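Local coordinates for Glyco_hydro_cc domain-containing protein (Trichoderma gamsii, PDB 6UBD) that probably binds oligosaccharides related to beta-1,3-glucan, as a subgroup VII member of glycoside hydrolase family 128, at residues S125-L130 and G142-C147; S153-F158 and K165-T170; F202-D207 and N221-D226; Y240-G245 and Q266-A271. All blocks are in the same frame, centred on the assembly; numbering follows the deposited sequence.

Interaction 1: S125-L130 and G142-C147; sequences SLWNSL and GSPAMC
Trp127 reaches out of its helix and touches Gly142, Ser143 and Pro144 with the far rim of its indole. CB points toward the 142-147 segment. CG lies anti to the backbone N (chi1 -180°), which carries the ring out from the helix toward 142-147. CD1 stays on the helix side, with Asn128 OD1 near the ring plane at this edge. NE1 comes next and gives its N-H to the backbone O of Lys165, so the polar atom of the indole is satisfied. The benzene half makes the contact. CZ3 lies 3.9 Å from Pro144 CD, and the two side chains cross at about a right angle. CH2 is 3.5 Å from Gly142 O, which sits at the ring edge near its plane. Ser143 CA comes within 4.3 Å of the same CH2.

With an alanine in place of Trp127, Pro144 CD would probably face a gap and the O of Lys165 would lose its indole donor. The CB of Ser143 points away from the helix. Its OG donates to Pro144 O over 2.8 Å from above the carbonyl plane, and also bonds to Ser171 N.

The glycoside hydrolase family 128 fold is a (beta/alpha)8 barrel. Here helix 120-136 packs through one tryptophan on the end of strand 140-142 and the chain that leaves it. The backbone of Gly142 bonds to Val101 and Gly103, while Pro144 also rests on Leu155 and Phe158 of helix 154-159. Trp127 thus lies between its own helix and the barrel strand that follows it.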
# COMPACT_ATOMS: atom_id res chain seq x y z
N SER A 125 -0.54 4.88 -20.66
CA SER A 125 -1.80 4.68 -21.40
C SER A 125 -2.92 4.25 -20.45
O SER A 125 -4.06 4.80 -20.49
CB SER A 125 -1.63 3.65 -22.50
OG SER A 125 -2.84 3.47 -23.24
N LEU A 126 -2.62 3.34 -19.52
CA LEU A 126 -3.63 2.86 -18.53
C LEU A 126 -3.98 3.98 -17.57
O LEU A 126 -5.17 4.15 -17.22
CB LEU A 126 -3.09 1.65 -17.77
CG LEU A 126 -2.92 0.36 -18.57
CD1 LEU A 126 -1.89 -0.55 -17.90
CD2 LEU A 126 -4.28 -0.34 -18.72
N TRP A 127 -2.99 4.73 -17.11
CA TRP A 127 -3.23 5.82 -16.14
C TRP A 127 -4.16 6.85 -16.80
O TRP A 127 -5.22 7.22 -16.20
CB TRP A 127 -1.91 6.47 -15.71
CG TRP A 127 -2.07 7.58 -14.73
CD1 TRP A 127 -2.32 8.91 -14.96
CD2 TRP A 127 -2.01 7.48 -13.29
NE1 TRP A 127 -2.44 9.63 -13.79
CE2 TRP A 127 -2.17 8.77 -12.75
CE3 TRP A 127 -1.69 6.43 -12.40
CZ2 TRP A 127 -2.19 9.01 -11.36
CZ3 TRP A 127 -1.71 6.66 -11.01
CH2 TRP A 127 -1.92 7.95 -10.51
N ASN A 128 -3.84 7.33 -18.01
CA ASN A 128 -4.65 8.38 -18.62
C ASN A 128 -6.03 7.83 -18.99
O ASN A 128 -7.04 8.61 -18.95
CB ASN A 128 -3.94 8.96 -19.87
CG ASN A 128 -2.77 9.86 -19.53
OD1 ASN A 128 -2.67 10.33 -18.37
ND2 ASN A 128 -1.87 10.04 -20.51
N SER A 129 -6.17 6.57 -19.39
CA SER A 129 -7.50 6.06 -19.87
C SER A 129 -8.44 5.77 -18.69
O SER A 129 -9.65 5.97 -18.81
CB SER A 129 -7.25 4.76 -20.63
OG SER A 129 -8.44 4.10 -21.03
N LEU A 130 -7.90 5.19 -17.58
CA LEU A 130 -8.71 4.63 -16.46
C LEU A 130 -8.55 5.35 -15.11
O LEU A 130 -9.57 5.42 -14.38
CB LEU A 130 -8.43 3.15 -16.33
CG LEU A 130 -8.79 2.26 -17.51
CD1 LEU A 130 -8.31 0.84 -17.37
CD2 LEU A 130 -10.28 2.26 -17.74
N GLY A 142 -3.43 7.86 -5.96
CA GLY A 142 -2.14 7.39 -5.46
C GLY A 142 -1.27 6.96 -6.63
O GLY A 142 -1.71 6.22 -7.52
N SER A 143 0.05 7.20 -6.53
CA SER A 143 0.99 6.79 -7.57
C SER A 143 1.03 5.27 -7.68
O SER A 143 0.75 4.56 -6.66
CB SER A 143 2.39 7.32 -7.32
OG SER A 143 3.09 6.60 -6.27
N PRO A 144 1.56 4.72 -8.78
CA PRO A 144 2.07 3.35 -8.73
C PRO A 144 3.17 3.20 -7.64
O PRO A 144 3.87 4.14 -7.34
CB PRO A 144 2.62 3.14 -10.16
CG PRO A 144 1.88 4.18 -11.01
CD PRO A 144 1.85 5.38 -10.08
N ALA A 145 3.21 1.94 -7.13
CA ALA A 145 4.15 1.57 -6.00
C ALA A 145 5.33 0.73 -6.51
O ALA A 145 5.08 -0.28 -7.17
CB ALA A 145 3.41 0.87 -4.87
N MET A 146 6.55 1.19 -6.25
CA MET A 146 7.73 0.53 -6.84
C MET A 146 8.31 -0.60 -5.95
O MET A 146 8.62 -0.42 -4.74
CB MET A 146 8.85 1.57 -7.01
CG MET A 146 8.46 2.71 -7.97
SD MET A 146 7.96 2.19 -9.64
CE MET A 146 6.18 2.44 -9.53
N CYS A 147 8.60 -1.73 -6.56
CA CYS A 147 9.33 -2.81 -5.83
C CYS A 147 10.78 -2.44 -5.59
O CYS A 147 11.40 -2.98 -4.66
CB CYS A 147 9.21 -4.17 -6.54
SG CYS A 147 10.16 -4.28 -8.08

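Interaction 2: S153-F158 and K165-T170; sequences SWLKQF and KSWDFT
Leu155 and Trp167 approach from opposite directions, and the leucine methyl meets the outer corner of the benzene half. Leu155 CD1 is 3.7 Å from Trp167 CH2. CG touches the same carbon at 4.0 Å, and CD2 reaches toward CZ2. The contact is oblique to the indole. Phe158 comes at a neighbouring corner. Its CD2 lies 3.7 Å from Trp167 CZ3, and CE2 is almost as near. Trp167 CZ3 sits at the edge of the phenyl ring, close to its plane, while the phenyl carbon lies obliquely to the indole. Leu155 and Phe158 are three residues apart on the helix, so they bring two apolar groups to one end of the indole.

In the (beta/alpha)8 barrel expected of this family, the 165-170 segment is the run-in from helix 154-159 to strand 170-176. Trp167 therefore packs back on the helix just before its own strand. Its CG stands between the backbone N and the carbonyl carbon (chi1 61°), which swings the indole toward the helix.

The nitrogen side of the ring faces the start of the strand. Trp167 NE1 donates to Thr170 OG1 at 3.0 Å, with an N-H...O angle of 148°. This bond should limit rotation of the indole. Ser166 OG lies over one face, toward the rim. Lys195 makes a cation-pi contact with the ring and also bonds to Trp167 O. Thr170 adds a looser apolar touch, with CG2 at 4.3 Å from Leu155 CD2.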
# COMPACT_ATOMS: atom_id res chain seq x y z
N SER A 153 13.88 3.51 -10.70
CA SER A 153 13.94 4.39 -11.89
C SER A 153 12.60 4.43 -12.62
O SER A 153 12.43 5.35 -13.47
CB SER A 153 15.09 4.05 -12.78
OG SER A 153 14.91 2.72 -13.30
N TRP A 154 11.68 3.51 -12.47
CA TRP A 154 10.43 3.48 -13.27
C TRP A 154 9.57 4.73 -12.96
O TRP A 154 9.03 5.32 -13.92
CB TRP A 154 9.72 2.11 -12.97
CG TRP A 154 8.52 1.77 -13.81
CD1 TRP A 154 8.50 0.78 -14.75
CD2 TRP A 154 7.17 2.31 -13.76
NE1 TRP A 154 7.24 0.66 -15.31
CE2 TRP A 154 6.43 1.59 -14.73
CE3 TRP A 154 6.49 3.29 -13.02
CZ2 TRP A 154 5.09 1.86 -15.02
CZ3 TRP A 154 5.16 3.58 -13.29
CH2 TRP A 154 4.47 2.85 -14.28
N LEU A 155 9.33 5.02 -11.66
CA LEU A 155 8.42 6.12 -11.31
C LEU A 155 9.09 7.44 -11.75
O LEU A 155 8.36 8.36 -12.12
CB LEU A 155 8.13 6.08 -9.80
CG LEU A 155 6.98 7.00 -9.37
CD1 LEU A 155 5.64 6.58 -10.01
CD2 LEU A 155 6.83 7.03 -7.88
N LYS A 156 10.38 7.53 -11.73
CA LYS A 156 11.05 8.79 -12.14
C LYS A 156 10.78 9.09 -13.61
O LYS A 156 10.48 10.26 -13.96
CB LYS A 156 12.56 8.68 -11.82
CG LYS A 156 13.29 9.98 -12.10
CD LYS A 156 14.65 10.00 -11.54
CE LYS A 156 14.56 10.07 -10.04
NZ LYS A 156 15.90 10.05 -9.41
N GLN A 157 10.80 8.03 -14.43
CA GLN A 157 10.52 8.15 -15.87
C GLN A 157 9.01 8.41 -16.06
O GLN A 157 8.63 9.31 -16.87
CB GLN A 157 11.05 6.90 -16.55
CG GLN A 157 10.90 6.97 -18.08
CD GLN A 157 11.83 8.00 -18.69
OE1 GLN A 157 12.94 8.24 -18.20
NE2 GLN A 157 11.43 8.60 -19.79
N PHE A 158 8.13 7.69 -15.35
CA PHE A 158 6.66 7.85 -15.48
C PHE A 158 6.30 9.30 -15.15
O PHE A 158 5.46 9.90 -15.83
CB PHE A 158 6.01 6.85 -14.50
CG PHE A 158 4.50 6.87 -14.45
CD1 PHE A 158 3.74 6.27 -15.44
CD2 PHE A 158 3.83 7.45 -13.40
CE1 PHE A 158 2.36 6.26 -15.37
CE2 PHE A 158 2.44 7.42 -13.30
CZ PHE A 158 1.69 6.84 -14.32
N LYS A 165 -3.82 14.00 -15.46
CA LYS A 165 -3.77 14.42 -14.03
C LYS A 165 -2.67 13.62 -13.34
O LYS A 165 -2.63 12.43 -13.59
CB LYS A 165 -5.17 14.25 -13.41
CG LYS A 165 -5.32 15.09 -12.15
CD LYS A 165 -6.64 15.03 -11.44
CE LYS A 165 -6.60 16.00 -10.26
NZ LYS A 165 -7.88 16.09 -9.55
N SER A 166 -1.84 14.33 -12.60
CA SER A 166 -0.82 13.64 -11.75
C SER A 166 -1.45 13.09 -10.46
O SER A 166 -2.65 13.26 -10.19
CB SER A 166 0.36 14.52 -11.50
OG SER A 166 1.42 13.81 -10.88
N TRP A 167 -0.65 12.39 -9.66
CA TRP A 167 -1.11 11.83 -8.38
C TRP A 167 -1.09 12.88 -7.26
O TRP A 167 -0.43 13.89 -7.30
CB TRP A 167 -0.31 10.59 -7.99
CG TRP A 167 1.16 10.75 -7.77
CD1 TRP A 167 1.77 10.99 -6.58
CD2 TRP A 167 2.19 10.50 -8.73
NE1 TRP A 167 3.13 10.96 -6.75
CE2 TRP A 167 3.43 10.65 -8.05
CE3 TRP A 167 2.19 10.22 -10.11
CZ2 TRP A 167 4.64 10.48 -8.72
CZ3 TRP A 167 3.39 10.03 -10.73
CH2 TRP A 167 4.59 10.13 -10.03
N ASP A 168 -1.91 12.61 -6.23
CA ASP A 168 -1.99 13.43 -4.99
C ASP A 168 -1.08 12.87 -3.85
O ASP A 168 -0.52 13.70 -3.09
CB ASP A 168 -3.43 13.44 -4.55
CG ASP A 168 -4.41 14.04 -5.54
OD1 ASP A 168 -4.20 15.24 -5.86
OD2 ASP A 168 -5.24 13.28 -6.13
N PHE A 169 -0.91 11.54 -3.79
CA PHE A 169 -0.08 10.92 -2.74
C PHE A 169 0.79 9.87 -3.45
O PHE A 169 0.34 9.18 -4.37
CB PHE A 169 -0.91 10.35 -1.56
CG PHE A 169 -1.88 9.23 -1.89
CD1 PHE A 169 -3.21 9.49 -2.25
CD2 PHE A 169 -1.49 7.91 -1.84
CE1 PHE A 169 -4.09 8.44 -2.45
CE2 PHE A 169 -2.36 6.86 -2.10
CZ PHE A 169 -3.67 7.14 -2.37
N THR A 170 2.04 9.76 -2.98
CA THR A 170 3.03 8.84 -3.54
C THR A 170 2.90 7.50 -2.78
O THR A 170 3.10 7.48 -1.48
CB THR A 170 4.45 9.39 -3.41
OG1 THR A 170 4.51 10.67 -4.10
CG2 THR A 170 5.46 8.47 -4.05

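Interaction 3: F202-D207 and N221-D226; sequences FACVFD and NQWISD
A beta-alpha unit of the barrel wall holds this contact, with Trp223 of the helix laid on Phe202, Ala203 and Cys204 of the strand. Strand 197-206, helix 217-233 and the parallel neighbouring strand 237-243 form a beta-alpha-beta crossover, the repeating element of a (beta/alpha)8 fold. The short axes of 202-206 and 221-226 pass 9.2 Å apart, with an angle of 134° between their directions, so the helix slants across the strand.

Trp223 bridges the two. Its CG is anti to the backbone N (chi1 -171°), and the indole extends toward the strand. The outer corner reaches the backbone, where CH2 lies 3.4 Å from Ala203 C. The N of Cys204 sits over one face of the ring. Phe202 meets the indole edge to edge, as the two side chains slide past each other in opposite directions. Its CD1 is 3.7 Å from Trp223 CZ3, and each carbon lies near the plane of the other ring. A serine in place of Trp223 would probably open a gap between strand and helix, and leave the Cys204 side chain without its aromatic bed.

Ile227 of the same helix also touches Phe202. Met179, from helix 179-193, packs on Trp223.

Cys204 covers one indole face. Its CB makes a CH-pi contact 3.8 Å from the centroid of the six-membered ring. The sulfur is tied to Cys214, which fixes its position beside the hairpin partner strand 212-213. SG stands 3.8 Å from the centroid of the five-membered ring of Trp223, only 10° off the ring normal.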
# COMPACT_ATOMS: atom_id res chain seq x y z
N PHE A 202 4.12 -2.80 4.01
CA PHE A 202 5.43 -2.90 4.74
C PHE A 202 5.55 -4.27 5.42
O PHE A 202 4.55 -4.90 5.79
CB PHE A 202 5.67 -1.71 5.69
CG PHE A 202 4.79 -1.74 6.94
CD1 PHE A 202 5.13 -2.53 8.04
CD2 PHE A 202 3.66 -0.95 7.03
CE1 PHE A 202 4.30 -2.56 9.16
CE2 PHE A 202 2.81 -1.01 8.15
CZ PHE A 202 3.15 -1.80 9.21
N ALA A 203 6.80 -4.72 5.47
CA ALA A 203 7.14 -5.96 6.23
C ALA A 203 8.63 -5.94 6.49
O ALA A 203 9.47 -5.33 5.79
CB ALA A 203 6.83 -7.24 5.47
N CYS A 204 9.05 -6.65 7.56
CA CYS A 204 10.47 -6.80 7.98
C CYS A 204 11.13 -7.86 7.08
O CYS A 204 10.76 -9.05 7.12
CB CYS A 204 10.53 -7.22 9.44
SG CYS A 204 12.18 -7.27 10.20
N VAL A 205 12.07 -7.41 6.25
CA VAL A 205 12.78 -8.25 5.24
C VAL A 205 14.23 -7.77 5.17
O VAL A 205 14.52 -6.57 5.15
CB VAL A 205 12.13 -8.17 3.85
CG1 VAL A 205 12.85 -9.10 2.87
CG2 VAL A 205 10.64 -8.42 3.87
N PHE A 206 15.12 -8.76 5.15
CA PHE A 206 16.56 -8.57 4.76
C PHE A 206 16.59 -8.46 3.23
O PHE A 206 16.86 -9.46 2.51
CB PHE A 206 17.40 -9.71 5.35
CG PHE A 206 17.52 -9.73 6.84
CD1 PHE A 206 18.40 -8.90 7.54
CD2 PHE A 206 16.65 -10.52 7.59
CE1 PHE A 206 18.47 -8.97 8.93
CE2 PHE A 206 16.71 -10.57 8.96
CZ PHE A 206 17.59 -9.77 9.63
N ASP A 207 16.21 -7.30 2.72
CA ASP A 207 15.92 -7.15 1.29
C ASP A 207 17.17 -7.36 0.44
O ASP A 207 17.04 -7.94 -0.65
CB ASP A 207 15.33 -5.79 1.00
CG ASP A 207 16.11 -4.54 1.36
OD1 ASP A 207 16.63 -4.48 2.48
OD2 ASP A 207 16.10 -3.59 0.51
N ASN A 221 8.87 -8.11 16.62
CA ASN A 221 7.99 -7.34 17.54
C ASN A 221 8.55 -5.93 17.78
O ASN A 221 7.78 -4.95 17.81
CB ASN A 221 7.82 -8.08 18.89
CG ASN A 221 7.01 -9.38 18.80
OD1 ASN A 221 6.38 -9.65 17.76
ND2 ASN A 221 7.05 -10.16 19.91
N GLN A 222 9.87 -5.78 17.96
CA GLN A 222 10.49 -4.47 18.17
C GLN A 222 10.40 -3.63 16.86
O GLN A 222 10.19 -2.42 16.97
CB GLN A 222 11.95 -4.66 18.59
CG GLN A 222 12.57 -3.36 19.04
CD GLN A 222 11.98 -2.82 20.34
OE1 GLN A 222 11.94 -3.50 21.38
NE2 GLN A 222 11.44 -1.61 20.29
N TRP A 223 10.68 -4.28 15.74
CA TRP A 223 10.59 -3.57 14.40
C TRP A 223 9.18 -2.98 14.15
O TRP A 223 9.05 -1.80 13.73
CB TRP A 223 11.03 -4.59 13.35
CG TRP A 223 11.21 -4.00 11.96
CD1 TRP A 223 12.41 -3.69 11.38
CD2 TRP A 223 10.19 -3.80 10.95
NE1 TRP A 223 12.21 -3.26 10.07
CE2 TRP A 223 10.87 -3.36 9.80
CE3 TRP A 223 8.82 -4.03 10.90
CZ2 TRP A 223 10.20 -3.09 8.60
CZ3 TRP A 223 8.15 -3.72 9.72
CH2 TRP A 223 8.83 -3.26 8.59
N ILE A 224 8.15 -3.76 14.46
CA ILE A 224 6.75 -3.30 14.33
C ILE A 224 6.51 -2.09 15.25
O ILE A 224 5.88 -1.08 14.85
CB ILE A 224 5.74 -4.44 14.51
CG1 ILE A 224 5.90 -5.50 13.40
CG2 ILE A 224 4.36 -3.85 14.62
CD1 ILE A 224 5.19 -6.82 13.68
N SER A 225 6.91 -2.26 16.53
CA SER A 225 6.68 -1.16 17.48
C SER A 225 7.37 0.13 17.00
O SER A 225 6.83 1.24 17.03
CB SER A 225 7.17 -1.57 18.86
OG SER A 225 6.99 -0.55 19.85
N ASP A 226 8.64 -0.03 16.64
CA ASP A 226 9.47 1.12 16.19
C ASP A 226 8.91 1.76 14.90
O ASP A 226 8.88 3.01 14.83
CB ASP A 226 10.92 0.66 15.97
CG ASP A 226 11.74 0.36 17.21
OD1 ASP A 226 11.28 0.69 18.32
OD2 ASP A 226 12.82 -0.27 17.02

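Interaction 4: Y240-G245 and Q266-A271; sequences YAYTDG and QAYLNA
Tyr268 OH, at the tip of its side chain, meets the ring of Tyr240 and also hydrogen-bonds to Gly36 O in strand 35-38. The oxygen lies 3.3 Å from Tyr240 CE1, at the edge of that ring and near its plane. Tyr240 CD1 is nearly as close. These are contacts with ring carbons, while the polar bond of the hydroxyl is the one to Gly36. Tyr240 sends its own hydroxyl on to Glu232. The carbons CE1 of Tyr240 and Tyr268 are 3.9 Å apart, and the side chains cross at a slant.

The helix covers the strand from outside the barrel. Strand 237-243 lies between 35-38 and 197-206, parallel to both, so the first and last strands meet here, as in closure of a (beta/alpha)8 barrel. Helix 263-273 runs nearly antiparallel to the strand, at 162°, with short axes 11.0 Å apart. Tyr268 reaches across toward the strand, its CG anti to the backbone N (chi1 -169°).

Tyr242 lies against the middle of Tyr268. Its CB sits over the ring centre, 3.8 Å from the centroid, as a CH-pi contact. CD2 follows over the same ring, 3.5 Å from Tyr268 CG. The two rings are oblique, with planes at 52°, and the side chains pass in opposite directions. Tyr242 OH bonds to Trp252 O, and its ring stacks on that tryptophan. Trp46 meets Tyr268 edge-to-face.

Past the strand end, Gly245 N donates to Thr243 OG1 at 3.1 Å, forming an ST turn.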
# COMPACT_ATOMS: atom_id res chain seq x y z
N TYR A 240 -0.37 4.22 6.45
CA TYR A 240 0.50 3.03 6.37
C TYR A 240 -0.35 1.76 6.47
O TYR A 240 -1.43 1.80 7.09
CB TYR A 240 1.62 3.05 7.42
CG TYR A 240 1.18 3.21 8.85
CD1 TYR A 240 0.72 2.10 9.60
CD2 TYR A 240 1.21 4.45 9.47
CE1 TYR A 240 0.28 2.24 10.93
CE2 TYR A 240 0.81 4.60 10.81
CZ TYR A 240 0.33 3.49 11.53
OH TYR A 240 -0.11 3.61 12.86
N ALA A 241 0.14 0.64 5.99
CA ALA A 241 -0.64 -0.61 5.94
C ALA A 241 0.27 -1.85 6.03
O ALA A 241 1.14 -2.10 5.19
CB ALA A 241 -1.48 -0.67 4.68
N TYR A 242 0.05 -2.66 7.09
CA TYR A 242 0.71 -3.98 7.31
C TYR A 242 0.21 -4.99 6.25
O TYR A 242 -1.00 -5.14 6.18
CB TYR A 242 0.35 -4.43 8.75
CG TYR A 242 1.03 -5.66 9.32
CD1 TYR A 242 0.93 -6.89 8.69
CD2 TYR A 242 1.77 -5.58 10.50
CE1 TYR A 242 1.54 -8.02 9.23
CE2 TYR A 242 2.34 -6.71 11.08
CZ TYR A 242 2.22 -7.93 10.46
OH TYR A 242 2.86 -9.02 11.07
N THR A 243 1.11 -5.63 5.50
CA THR A 243 0.71 -6.60 4.45
C THR A 243 0.61 -8.02 4.99
O THR A 243 1.48 -8.47 5.78
CB THR A 243 1.64 -6.48 3.25
OG1 THR A 243 1.04 -7.35 2.25
CG2 THR A 243 3.08 -6.87 3.47
N ASP A 244 -0.32 -8.80 4.49
CA ASP A 244 -0.41 -10.24 4.73
C ASP A 244 -0.10 -11.04 3.45
O ASP A 244 -0.45 -12.23 3.36
CB ASP A 244 -1.74 -10.61 5.33
CG ASP A 244 -2.96 -10.39 4.44
OD1 ASP A 244 -2.80 -10.08 3.25
OD2 ASP A 244 -4.07 -10.53 4.98
N GLY A 245 0.49 -10.41 2.41
CA GLY A 245 0.80 -11.13 1.17
C GLY A 245 1.74 -12.30 1.38
O GLY A 245 2.50 -12.39 2.36
N GLN A 266 -0.42 -9.40 16.83
CA GLN A 266 -0.61 -8.76 18.16
C GLN A 266 0.36 -7.57 18.29
O GLN A 266 -0.01 -6.57 18.88
CB GLN A 266 -0.32 -9.76 19.29
CG GLN A 266 -1.37 -10.88 19.46
CD GLN A 266 -0.88 -12.04 20.29
OE1 GLN A 266 -0.93 -13.22 19.89
NE2 GLN A 266 -0.40 -11.68 21.46
N ALA A 267 1.59 -7.67 17.80
CA ALA A 267 2.52 -6.52 17.92
C ALA A 267 1.92 -5.30 17.16
O ALA A 267 1.95 -4.21 17.61
CB ALA A 267 3.86 -6.89 17.37
N TYR A 268 1.36 -5.53 15.96
CA TYR A 268 0.70 -4.42 15.20
C TYR A 268 -0.49 -3.89 15.97
O TYR A 268 -0.61 -2.65 16.14
CB TYR A 268 0.34 -4.85 13.78
CG TYR A 268 -0.09 -3.69 12.85
CD1 TYR A 268 0.78 -2.63 12.60
CD2 TYR A 268 -1.35 -3.66 12.24
CE1 TYR A 268 0.42 -1.62 11.71
CE2 TYR A 268 -1.72 -2.66 11.34
CZ TYR A 268 -0.82 -1.64 11.09
OH TYR A 268 -1.15 -0.68 10.13
N LEU A 269 -1.35 -4.80 16.48
CA LEU A 269 -2.55 -4.35 17.25
C LEU A 269 -2.12 -3.45 18.40
O LEU A 269 -2.71 -2.35 18.64
CB LEU A 269 -3.29 -5.58 17.78
CG LEU A 269 -4.48 -5.32 18.70
CD1 LEU A 269 -5.55 -4.62 18.00
CD2 LEU A 269 -4.99 -6.64 19.31
N ASN A 270 -1.14 -3.88 19.17
CA ASN A 270 -0.72 -3.12 20.37
C ASN A 270 -0.10 -1.77 20.01
O ASN A 270 -0.30 -0.82 20.67
CB ASN A 270 0.16 -3.97 21.30
CG ASN A 270 -0.60 -5.17 21.90
OD1 ASN A 270 -1.86 -5.22 21.92
ND2 ASN A 270 0.18 -6.19 22.18
N ALA A 271 0.60 -1.69 18.89
CA ALA A 271 1.26 -0.43 18.40
C ALA A 271 0.19 0.55 17.94
O ALA A 271 0.19 1.71 18.40
CB ALA A 271 2.28 -0.74 17.32

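Overall arrangement
All four contacts are buried, and none bonds across its own two segments by hydrogen bonds. They form two clusters. Interactions 1 and 2 have centres about 8 Å apart. Both involve chain leaving or entering a strand, and the backbone bond from Ser143 N to Phe169 O joins them. Interactions 3 and 4 have centres about 10 Å apart and are regular strand-helix pairs on neighbouring strands. Phe202 and Ala241 touch between them. The first pair uses indole rims, against a backbone carbonyl and a proline in interaction 1 and a leucine and a phenyl edge in interaction 2. The second pair buries more area and uses ring faces, under a disulfide sulfur in interaction 3 and a tyrosine CB in interaction 4.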